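Local structure of aminotransferase AspB (Helicobacter pylori 26695, 3EZS) at residues Lys81-Ile86 / Gly245-Leu250; Ser178-Ala183 / Glu210-Ala215; Asp187-Asn192 / Asn222-His227. The protein probably catalyses transamination with pyridoxal 5'-phosphate as cofactor. All coordinates share one frame; numbering follows the deposited sequence. Where two conformers were deposited one is given.

The three contacts lie on the same side of the chain's centre and illustrate how a layered alpha/beta domain is tied together. Interactions 2 and 3 have centres about 10 Å apart: helix 173-186 leads into strand 189-193, and the SG of Cys212 packs 3.6 Å from CG1 of Val223. Interaction 1, its centre about 11 Å from that of interaction 3, shares the sheet and meets interaction 3 at Asp246, whose OD2 lies 2.7 Å from N of Asn222. Interactions 1 and 2, about 17 Å apart between centres, do not touch. The side chain of Asn192 in interaction 3 lies about 5 Å from a bound 1,2-ethanediol, probably from the crystallisation liquor.

Interaction 1: residues Lys81-Ile86 / Gly245-Leu250; sequences KENELI and GDSRLL
The amide of Asn83 turns one flat face to Ser247, whose CB sits almost equally far from CG, OD1 and ND2, 3.8 Å from Asn83 CG. The second flat group, the carboxylate of Glu84, is held at both oxygens. OE1 is met from above the carboxylate plane by the backbone N of Lys81, 3.1 Å away, while OE2 accepts a bond from a water that in turn receives one from Ser247 OG. The water lies 2.6 Å from Glu84 OE2 and 2.7 Å from Ser247 OG, and so bridges the two side chains. A chi1 of 60°, with OG between the backbone N and the carbonyl carbon, places the hydroxyl of Ser247 at this water. CB of the same residue comes 3.4 Å from Asn83 O. Further along, Leu250 lays CD1 against the peptide of Glu84, 3.5 Å from its carbonyl carbon, and its CB makes an apolar contact with Ile86 CD1. The backbones are joined by Gly245 N, which donates to Glu84 O at 3.0 Å. Gly245 has phi 147°, and with its psi a CB would press on the preceding carbonyl oxygen. Next comes Asp246, whose OD1 accepts from Arg248 N at 3.0 Å and, weakly, from Leu249 N; its OD2 is taken by Asn222 N. Here the outermost strand 85-88 runs antiparallel to strand 241-245, and an aspartate N-cap starts helix 247-257 directly after the latter, a strand-to-helix turn at the antiparallel end of the mixed seven-stranded sheet characteristic of the large domain of fold-type I pyridoxal-phosphate enzymes.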
loop_
_atom_site.group_PDB
_atom_site.type_symbol
_atom_site.label_atom_id
_atom_site.label_comp_id
_atom_site.label_asym_id
_atom_site.label_seq_id
_atom_site.Cartn_x
_atom_site.Cartn_y
_atom_site.Cartn_z
ATOM N N LYS A 81 -9.412 -16.831 15.866
ATOM C CA LYS A 81 -10.669 -16.939 15.158
ATOM C C LYS A 81 -10.529 -16.186 13.828
ATOM O O LYS A 81 -9.616 -15.377 13.660
ATOM C CB LYS A 81 -11.802 -16.388 16.029
ATOM C CG LYS A 81 -11.976 -17.215 17.305
ATOM C CD LYS A 81 -12.917 -16.610 18.310
ATOM C CE LYS A 81 -13.000 -17.489 19.556
ATOM N NZ LYS A 81 -11.746 -17.484 20.360
ATOM N N GLU A 82 -11.426 -16.458 12.894
ATOM C CA GLU A 82 -11.364 -15.853 11.574
ATOM C C GLU A 82 -11.408 -14.333 11.521
ATOM O O GLU A 82 -10.808 -13.752 10.635
ATOM C CB GLU A 82 -12.443 -16.462 10.664
ATOM C CG GLU A 82 -12.207 -17.965 10.369
ATOM C CD GLU A 82 -13.284 -18.586 9.475
ATOM O OE1 GLU A 82 -14.219 -17.871 9.037
ATOM O OE2 GLU A 82 -13.202 -19.808 9.227
ATOM N N ASN A 83 -12.117 -13.701 12.450
ATOM C CA ASN A 83 -12.184 -12.237 12.496
ATOM C C ASN A 83 -11.115 -11.631 13.437
ATOM O O ASN A 83 -11.137 -10.424 13.722
ATOM C CB ASN A 83 -13.616 -11.747 12.830
ATOM C CG ASN A 83 -14.159 -12.307 14.148
ATOM O OD1 ASN A 83 -13.535 -13.154 14.786
ATOM N ND2 ASN A 83 -15.336 -11.835 14.551
ATOM N N GLU A 84 -10.165 -12.456 13.882
ATOM C CA GLU A 84 -9.085 -12.012 14.774
ATOM C C GLU A 84 -7.714 -11.874 14.089
ATOM O O GLU A 84 -6.697 -11.687 14.758
ATOM C CB GLU A 84 -9.004 -12.929 16.006
ATOM C CG GLU A 84 -10.138 -12.649 16.959
ATOM C CD GLU A 84 -10.235 -13.597 18.122
ATOM O OE1 GLU A 84 -9.577 -14.661 18.098
ATOM O OE2 GLU A 84 -11.016 -13.269 19.051
ATOM N N LEU A 85 -7.686 -11.949 12.765
ATOM C CA LEU A 85 -6.435 -11.780 12.020
ATOM C C LEU A 85 -6.735 -11.164 10.670
ATOM O O LEU A 85 -7.652 -11.604 9.976
ATOM C CB LEU A 85 -5.709 -13.105 11.877
ATOM C CG LEU A 85 -4.390 -13.075 11.093
ATOM C CD1 LEU A 85 -3.394 -14.076 11.676
ATOM C CD2 LEU A 85 -4.605 -13.309 9.598
ATOM N N ILE A 86 -6.012 -10.099 10.343
ATOM C CA ILE A 86 -6.119 -9.441 9.041
ATOM C C ILE A 86 -4.765 -9.546 8.337
ATOM O O ILE A 86 -3.740 -9.287 8.959
ATOM C CB ILE A 86 -6.574 -7.949 9.166
ATOM C CG1 ILE A 86 -8.087 -7.864 9.456
ATOM C CG2 ILE A 86 -6.285 -7.156 7.876
ATOM C CD1 ILE A 86 -8.644 -6.460 9.464
ATOM N N GLY A 245 -5.641 -9.742 16.788
ATOM C CA GLY A 245 -6.103 -9.279 18.098
ATOM C C GLY A 245 -7.582 -8.946 18.133
ATOM O O GLY A 245 -8.389 -9.683 17.572
ATOM N N ASP A 246 -7.900 -7.828 18.785
ATOM C CA ASP A 246 -9.279 -7.309 18.995
ATOM C C ASP A 246 -10.130 -7.370 17.729
ATOM O O ASP A 246 -9.943 -6.564 16.816
ATOM C CB ASP A 246 -9.209 -5.861 19.494
ATOM C CG ASP A 246 -10.526 -5.352 20.067
ATOM O OD1 ASP A 246 -11.618 -5.709 19.579
ATOM O OD2 ASP A 246 -10.437 -4.527 21.002
ATOM N N SER A 247 -11.081 -8.306 17.704
ATOM C CA SER A 247 -11.899 -8.534 16.531
ATOM C C SER A 247 -12.863 -7.415 16.241
ATOM O O SER A 247 -13.331 -7.323 15.124
ATOM C CB SER A 247 -12.668 -9.850 16.655
ATOM O OG SER A 247 -13.531 -9.860 17.792
ATOM N N ARG A 248 -13.187 -6.589 17.239
ATOM C CA ARG A 248 -14.112 -5.466 17.040
ATOM C C ARG A 248 -13.405 -4.364 16.255
ATOM O O ARG A 248 -13.968 -3.802 15.318
ATOM C CB ARG A 248 -14.638 -4.916 18.376
ATOM C CG ARG A 248 -15.721 -3.831 18.220
ATOM C CD ARG A 248 -16.063 -3.128 19.542
ATOM N NE ARG A 248 -14.911 -2.396 20.083
ATOM C CZ ARG A 248 -14.497 -1.193 19.672
ATOM N NH1 ARG A 248 -15.131 -0.530 18.708
ATOM N NH2 ARG A 248 -13.422 -0.639 20.237
ATOM N N LEU A 249 -12.181 -4.048 16.667
ATOM C CA LEU A 249 -11.348 -3.083 15.957
ATOM C C LEU A 249 -10.944 -3.603 14.573
ATOM O O LEU A 249 -10.964 -2.848 13.609
ATOM C CB LEU A 249 -10.097 -2.738 16.769
ATOM C CG LEU A 249 -10.288 -2.003 18.097
ATOM C CD1 LEU A 249 -8.990 -1.853 18.875
ATOM C CD2 LEU A 249 -10.949 -0.632 17.857
ATOM N N LEU A 250 -10.590 -4.884 14.467
ATOM C CA LEU A 250 -10.183 -5.462 13.161
ATOM C C LEU A 250 -11.303 -5.522 12.116
ATOM O O LEU A 250 -11.038 -5.427 10.926
ATOM C CB LEU A 250 -9.550 -6.864 13.323
ATOM C CG LEU A 250 -8.176 -6.931 14.009
ATOM C CD1 LEU A 250 -7.741 -8.373 14.143
ATOM C CD2 LEU A 250 -7.116 -6.100 13.270
HETATM O O HOH W 1 -11.659 -10.767 19.450
#

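Interaction 2: residues Ser178-Ala183 / Glu210-Ala215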
loop_
_atom_site.group_PDB
_atom_site.type_symbol
_atom_site.label_atom_id
_atom_site.label_comp_id
_atom_site.label_asym_id
_atom_site.label_seq_id
_atom_site.Cartn_x
_atom_site.Cartn_y
_atom_site.Cartn_z
ATOM N N SER A 178 1.138 -7.135 32.738
ATOM C CA SER A 178 0.953 -5.833 33.390
ATOM C C SER A 178 0.451 -4.787 32.410
ATOM O O SER A 178 -0.449 -4.021 32.738
ATOM C CB SER A 178 2.249 -5.329 34.018
ATOM O OG SER A 178 2.672 -6.183 35.061
ATOM N N TRP A 179 1.030 -4.768 31.214
ATOM C CA TRP A 179 0.605 -3.827 30.181
ATOM C C TRP A 179 -0.829 -4.088 29.748
ATOM O O TRP A 179 -1.586 -3.145 29.572
ATOM C CB TRP A 179 1.519 -3.864 28.965
ATOM C CG TRP A 179 2.753 -3.036 29.088
ATOM C CD1 TRP A 179 4.023 -3.484 29.266
ATOM C CD2 TRP A 179 2.834 -1.600 29.043
ATOM N NE1 TRP A 179 4.887 -2.431 29.329
ATOM C CE2 TRP A 179 4.190 -1.258 29.187
ATOM C CE3 TRP A 179 1.897 -0.579 28.861
ATOM C CZ2 TRP A 179 4.640 0.070 29.174
ATOM C CZ3 TRP A 179 2.345 0.750 28.857
ATOM C CH2 TRP A 179 3.704 1.055 29.013
ATOM N N VAL A 180 -1.209 -5.350 29.588
ATOM C CA VAL A 180 -2.577 -5.669 29.196
ATOM C C VAL A 180 -3.550 -5.131 30.250
ATOM O O VAL A 180 -4.545 -4.483 29.918
ATOM C CB VAL A 180 -2.776 -7.194 28.966
ATOM C CG1 VAL A 180 -4.265 -7.558 28.895
ATOM C CG2 VAL A 180 -2.036 -7.644 27.711
ATOM N N LYS A 181 -3.247 -5.381 31.519
ATOM C CA LYS A 181 -4.091 -4.896 32.614
ATOM C C LYS A 181 -4.190 -3.363 32.654
ATOM O O LYS A 181 -5.257 -2.811 32.944
ATOM C CB LYS A 181 -3.594 -5.449 33.949
ATOM C CG LYS A 181 -3.797 -6.969 34.086
ATOM C CD LYS A 181 -3.300 -7.502 35.424
ATOM C CE LYS A 181 -3.504 -9.013 35.565
ATOM N NZ LYS A 181 -4.944 -9.394 35.590
ATOM N N LEU A 182 -3.085 -2.672 32.389
ATOM C CA LEU A 182 -3.121 -1.208 32.315
ATOM C C LEU A 182 -4.003 -0.733 31.143
ATOM O O LEU A 182 -4.815 0.172 31.305
ATOM C CB LEU A 182 -1.717 -0.635 32.204
ATOM C CG LEU A 182 -0.890 -0.806 33.489
ATOM C CD1 LEU A 182 0.572 -0.452 33.229
ATOM C CD2 LEU A 182 -1.480 0.010 34.664
ATOM N N ALA A 183 -3.862 -1.373 29.984
ATOM C CA ALA A 183 -4.668 -1.055 28.808
ATOM C C ALA A 183 -6.163 -1.198 29.116
ATOM O O ALA A 183 -6.973 -0.371 28.699
ATOM C CB ALA A 183 -4.284 -1.964 27.645
ATOM N N GLU A 210 -0.465 -13.903 24.160
ATOM C CA GLU A 210 -0.338 -14.946 25.200
ATOM C C GLU A 210 -0.612 -14.336 26.588
ATOM O O GLU A 210 -1.184 -14.981 27.464
ATOM C CB GLU A 210 1.054 -15.564 25.211
ATOM C CG GLU A 210 1.460 -16.278 23.941
ATOM C CD GLU A 210 2.860 -16.906 24.077
ATOM O OE1 GLU A 210 3.028 -17.741 24.967
ATOM O OE2 GLU A 210 3.781 -16.581 23.293
ATOM N N ALA A 211 -0.171 -13.096 26.779
ATOM C CA ALA A 211 -0.410 -12.373 28.024
ATOM C C ALA A 211 -1.910 -12.162 28.211
ATOM O O ALA A 211 -2.441 -12.239 29.321
ATOM C CB ALA A 211 0.350 -11.019 28.005
ATOM N N CYS A 212 -2.583 -11.893 27.100
ATOM C CA CYS A 212 -4.012 -11.702 27.087
ATOM C C CYS A 212 -4.751 -12.922 27.605
ATOM O O CYS A 212 -5.679 -12.789 28.396
ATOM C CB CYS A 212 -4.491 -11.352 25.672
ATOM S SG CYS A 212 -4.219 -9.629 25.185
HETATM N N MSE A 213 -4.342 -14.100 27.146
HETATM C CA MSE A 213 -4.949 -15.353 27.565
HETATM C C MSE A 213 -4.802 -15.540 29.080
HETATM O O MSE A 213 -5.736 -15.992 29.742
HETATM C CB MSE A 213 -4.301 -16.545 26.867
HETATM C CG MSE A 213 -4.362 -16.551 25.355
HETATM SE SE MSE A 213 -6.121 -16.484 24.603
HETATM C CE MSE A 213 -6.819 -18.170 25.295
ATOM N N LEU A 214 -3.637 -15.177 29.614
ATOM C CA LEU A 214 -3.345 -15.328 31.047
ATOM C C LEU A 214 -3.825 -14.176 31.927
ATOM O O LEU A 214 -3.751 -14.286 33.147
ATOM C CB LEU A 214 -1.832 -15.513 31.269
ATOM C CG LEU A 214 -1.225 -16.810 30.729
ATOM C CD1 LEU A 214 0.277 -16.707 30.708
ATOM C CD2 LEU A 214 -1.694 -18.021 31.549
ATOM N N ALA A 215 -4.297 -13.083 31.328
ATOM C CA ALA A 215 -4.784 -11.919 32.077
ATOM C C ALA A 215 -6.298 -11.820 32.032
ATOM O O ALA A 215 -6.837 -10.757 32.331
ATOM C CB ALA A 215 -4.180 -10.634 31.510
#
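Val180 sets both of its methyl groups against segment 210-215, CG2 on Ala211 and Cys212, CG1 on Ala215, and these make the tight part of the contact. CG2 comes 3.9 Å from the SG of Cys212 and 4.1 Å from the CB of Ala211, while CG1 stands 4.0 Å from the CB of Ala215. With CG1 anti to the backbone N (chi1 166°), the two branches fork over different partners: one reaches Ala211 and Cys212 on the helix, the other Ala215. The partners are small, and the backbones come correspondingly close, CA of Val180 lying 6.6 Å from CA of Cys212. No hydrogen bond crosses between the segments, whose summed buried surface is 201 Å². Ala211 also packs on Leu176 and Ile177, one turn earlier on helix 173-186, and Cys212 is backed by Phe220 from the following loop.

Helices 173-186 and 208-214 lie side by side in one helical layer of an alpha/beta/alpha domain. Each has its own footing on the sheet: Trp179 and Ala183 pack on Leu190, and Cys212 on Val223. Helix 208-214 is the connecting helix of a beta-alpha-beta unit, and helix 173-186 precedes the first strand of that unit.

Toward solvent the contact becomes looser. The aliphatic chain of the exposed Lys181 runs extended and bends only at its last torsion (chi4 -65°), which brings NZ around to 4.0 Å from the carbonyl O of Ala215, too long for a hydrogen bond. NZ is 4.3 Å from the CB of the same alanine.

Interaction 3: residues Asp187-Asn192 / Asn222-His227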
loop_
_atom_site.group_PDB
_atom_site.type_symbol
_atom_site.label_atom_id
_atom_site.label_comp_id
_atom_site.label_asym_id
_atom_site.label_seq_id
_atom_site.Cartn_x
_atom_site.Cartn_y
_atom_site.Cartn_z
ATOM N N ASP A 187 -8.307 1.997 29.656
ATOM C CA ASP A 187 -8.979 1.994 28.355
ATOM C C ASP A 187 -8.180 2.706 27.241
ATOM O O ASP A 187 -8.642 3.697 26.663
ATOM C CB ASP A 187 -10.411 2.554 28.467
ATOM C CG ASP A 187 -11.288 2.193 27.254
ATOM O OD1 ASP A 187 -10.943 1.245 26.512
ATOM O OD2 ASP A 187 -12.334 2.845 27.054
ATOM N N PHE A 188 -6.960 2.229 26.988
ATOM C CA PHE A 188 -6.179 2.680 25.823
ATOM C C PHE A 188 -5.869 1.462 24.940
ATOM O O PHE A 188 -5.989 0.318 25.384
ATOM C CB PHE A 188 -4.911 3.475 26.175
ATOM C CG PHE A 188 -3.933 2.744 27.032
ATOM C CD1 PHE A 188 -3.047 1.832 26.482
ATOM C CD2 PHE A 188 -3.854 3.016 28.402
ATOM C CE1 PHE A 188 -2.124 1.167 27.278
ATOM C CE2 PHE A 188 -2.925 2.355 29.216
ATOM C CZ PHE A 188 -2.051 1.436 28.649
ATOM N N ILE A 189 -5.524 1.729 23.683
ATOM C CA ILE A 189 -5.194 0.699 22.718
ATOM C C ILE A 189 -3.708 0.364 22.852
ATOM O O ILE A 189 -2.874 1.258 22.916
ATOM C CB ILE A 189 -5.522 1.140 21.266
ATOM C CG1 ILE A 189 -7.002 1.515 21.136
ATOM C CG2 ILE A 189 -5.100 0.039 20.252
ATOM C CD1 ILE A 189 -7.960 0.473 21.661
ATOM N N LEU A 190 -3.402 -0.932 22.895
ATOM C CA LEU A 190 -2.047 -1.429 23.080
ATOM C C LEU A 190 -1.629 -2.338 21.930
ATOM O O LEU A 190 -2.294 -3.322 21.662
ATOM C CB LEU A 190 -1.978 -2.237 24.380
ATOM C CG LEU A 190 -0.623 -2.854 24.775
ATOM C CD1 LEU A 190 0.431 -1.781 25.095
ATOM C CD2 LEU A 190 -0.827 -3.797 25.952
ATOM N N ILE A 191 -0.513 -2.017 21.284
ATOM C CA ILE A 191 0.008 -2.802 20.163
ATOM C C ILE A 191 1.441 -3.245 20.430
ATOM O O ILE A 191 2.217 -2.497 21.005
ATOM C CB ILE A 191 0.090 -1.926 18.870
ATOM C CG1 ILE A 191 -1.295 -1.498 18.391
ATOM C CG2 ILE A 191 0.822 -2.657 17.744
ATOM C CD1 ILE A 191 -1.207 -0.439 17.264
ATOM N N ASN A 192 1.794 -4.457 20.018
ATOM C CA ASN A 192 3.182 -4.862 20.033
ATOM C C ASN A 192 3.624 -5.150 18.590
ATOM O O ASN A 192 2.983 -5.916 17.866
ATOM C CB ASN A 192 3.434 -6.076 20.927
ATOM C CG ASN A 192 4.935 -6.382 21.107
ATOM O OD1 ASN A 192 5.781 -5.496 21.023
ATOM N ND2 ASN A 192 5.252 -7.645 21.373
ATOM N N ASN A 222 -8.857 -4.305 23.181
ATOM C CA ASN A 222 -7.870 -3.223 23.172
ATOM C C ASN A 222 -6.434 -3.625 22.758
ATOM O O ASN A 222 -5.526 -2.781 22.795
ATOM C CB ASN A 222 -7.804 -2.522 24.542
ATOM C CG ASN A 222 -9.007 -1.648 24.823
ATOM O OD1 ASN A 222 -10.054 -1.786 24.202
ATOM N ND2 ASN A 222 -8.843 -0.719 25.755
ATOM N N VAL A 223 -6.234 -4.870 22.340
ATOM C CA VAL A 223 -4.874 -5.377 22.090
ATOM C C VAL A 223 -4.698 -5.989 20.698
ATOM O O VAL A 223 -5.566 -6.734 20.204
ATOM C CB VAL A 223 -4.482 -6.395 23.186
ATOM C CG1 VAL A 223 -3.084 -6.981 22.947
ATOM C CG2 VAL A 223 -4.572 -5.742 24.586
ATOM N N LEU A 224 -3.551 -5.672 20.093
ATOM C CA LEU A 224 -3.186 -6.099 18.748
ATOM C C LEU A 224 -1.672 -6.336 18.640
ATOM O O LEU A 224 -0.885 -5.718 19.342
ATOM C CB LEU A 224 -3.595 -5.023 17.728
ATOM C CG LEU A 224 -5.098 -4.691 17.632
ATOM C CD1 LEU A 224 -5.301 -3.242 17.384
ATOM C CD2 LEU A 224 -5.841 -5.553 16.625
ATOM N N VAL A 225 -1.292 -7.262 17.772
ATOM C CA VAL A 225 0.102 -7.607 17.526
ATOM C C VAL A 225 0.279 -7.545 16.016
ATOM O O VAL A 225 -0.629 -7.884 15.270
ATOM C CB VAL A 225 0.485 -9.019 18.080
ATOM C CG1 VAL A 225 0.382 -9.082 19.631
ATOM C CG2 VAL A 225 -0.363 -10.115 17.443
ATOM N N ILE A 226 1.445 -7.107 15.576
ATOM C CA ILE A 226 1.757 -6.932 14.163
ATOM C C ILE A 226 2.941 -7.835 13.797
ATOM O O ILE A 226 3.970 -7.801 14.452
ATOM C CB ILE A 226 2.054 -5.435 13.866
ATOM C CG1 ILE A 226 0.775 -4.618 14.046
ATOM C CG2 ILE A 226 2.634 -5.247 12.435
ATOM C CD1 ILE A 226 0.920 -3.109 13.801
ATOM N N HIS A 227 2.777 -8.650 12.761
ATOM C CA HIS A 227 3.812 -9.597 12.331
ATOM C C HIS A 227 4.194 -9.368 10.883
ATOM O O HIS A 227 3.451 -8.733 10.132
ATOM C CB HIS A 227 3.342 -11.041 12.561
ATOM C CG HIS A 227 3.306 -11.439 14.009
ATOM N ND1 HIS A 227 4.242 -12.283 14.573
ATOM C CD2 HIS A 227 2.460 -11.092 15.014
ATOM C CE1 HIS A 227 3.963 -12.458 15.855
ATOM N NE2 HIS A 227 2.887 -11.746 16.152
#
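Asp187 and Asn222 cross at about a right angle, yet their carboxylate and amide planes are nearly coplanar, only 13° apart. Asn222 ND2 can therefore send an almost straight bond of 3.0 Å to Asp187 OD1, entering its anti lone pair from within the amide plane. The same nitrogen gives a weak second bond to Phe188 O, 3.1 Å away and far less straight. With its CG anti to the backbone N (chi1 -163°), the aspartate, whose CB points away from segment 222-227, still carries its carboxylate to this amide. Ile189 also crosses Asn222 at about a right angle, its CD1 lying 3.9 Å from Asn222 CG, so the asparagine has an apolar neighbour beside its hydrogen bonds.

Beyond that end the strands run parallel, 24° apart, as the two strands of a beta-alpha-beta unit whose connection contains helix 208-214. Leu190 N donates to Asn222 O at 2.8 Å, and the ladder continues through Leu224, Asn192 and Ile226. On the face covered by helix 92-102, Ile191 CG2 meets Ile226 CD1 at 4.0 Å, the two chains slanting across one another, while Ile191 CG1 leans on Leu224 CB; Phe98 packs on Ile191 and Leu224. On the other face, Leu190 CB approaches Val223 CG2 at 4.4 Å, and Leu208 packs on Val223, Val225 and Asn192. The amide of Asn192 is buried and bonded at both ends, ND2 to Glu194 OE2 and OD1 to Ser162 N.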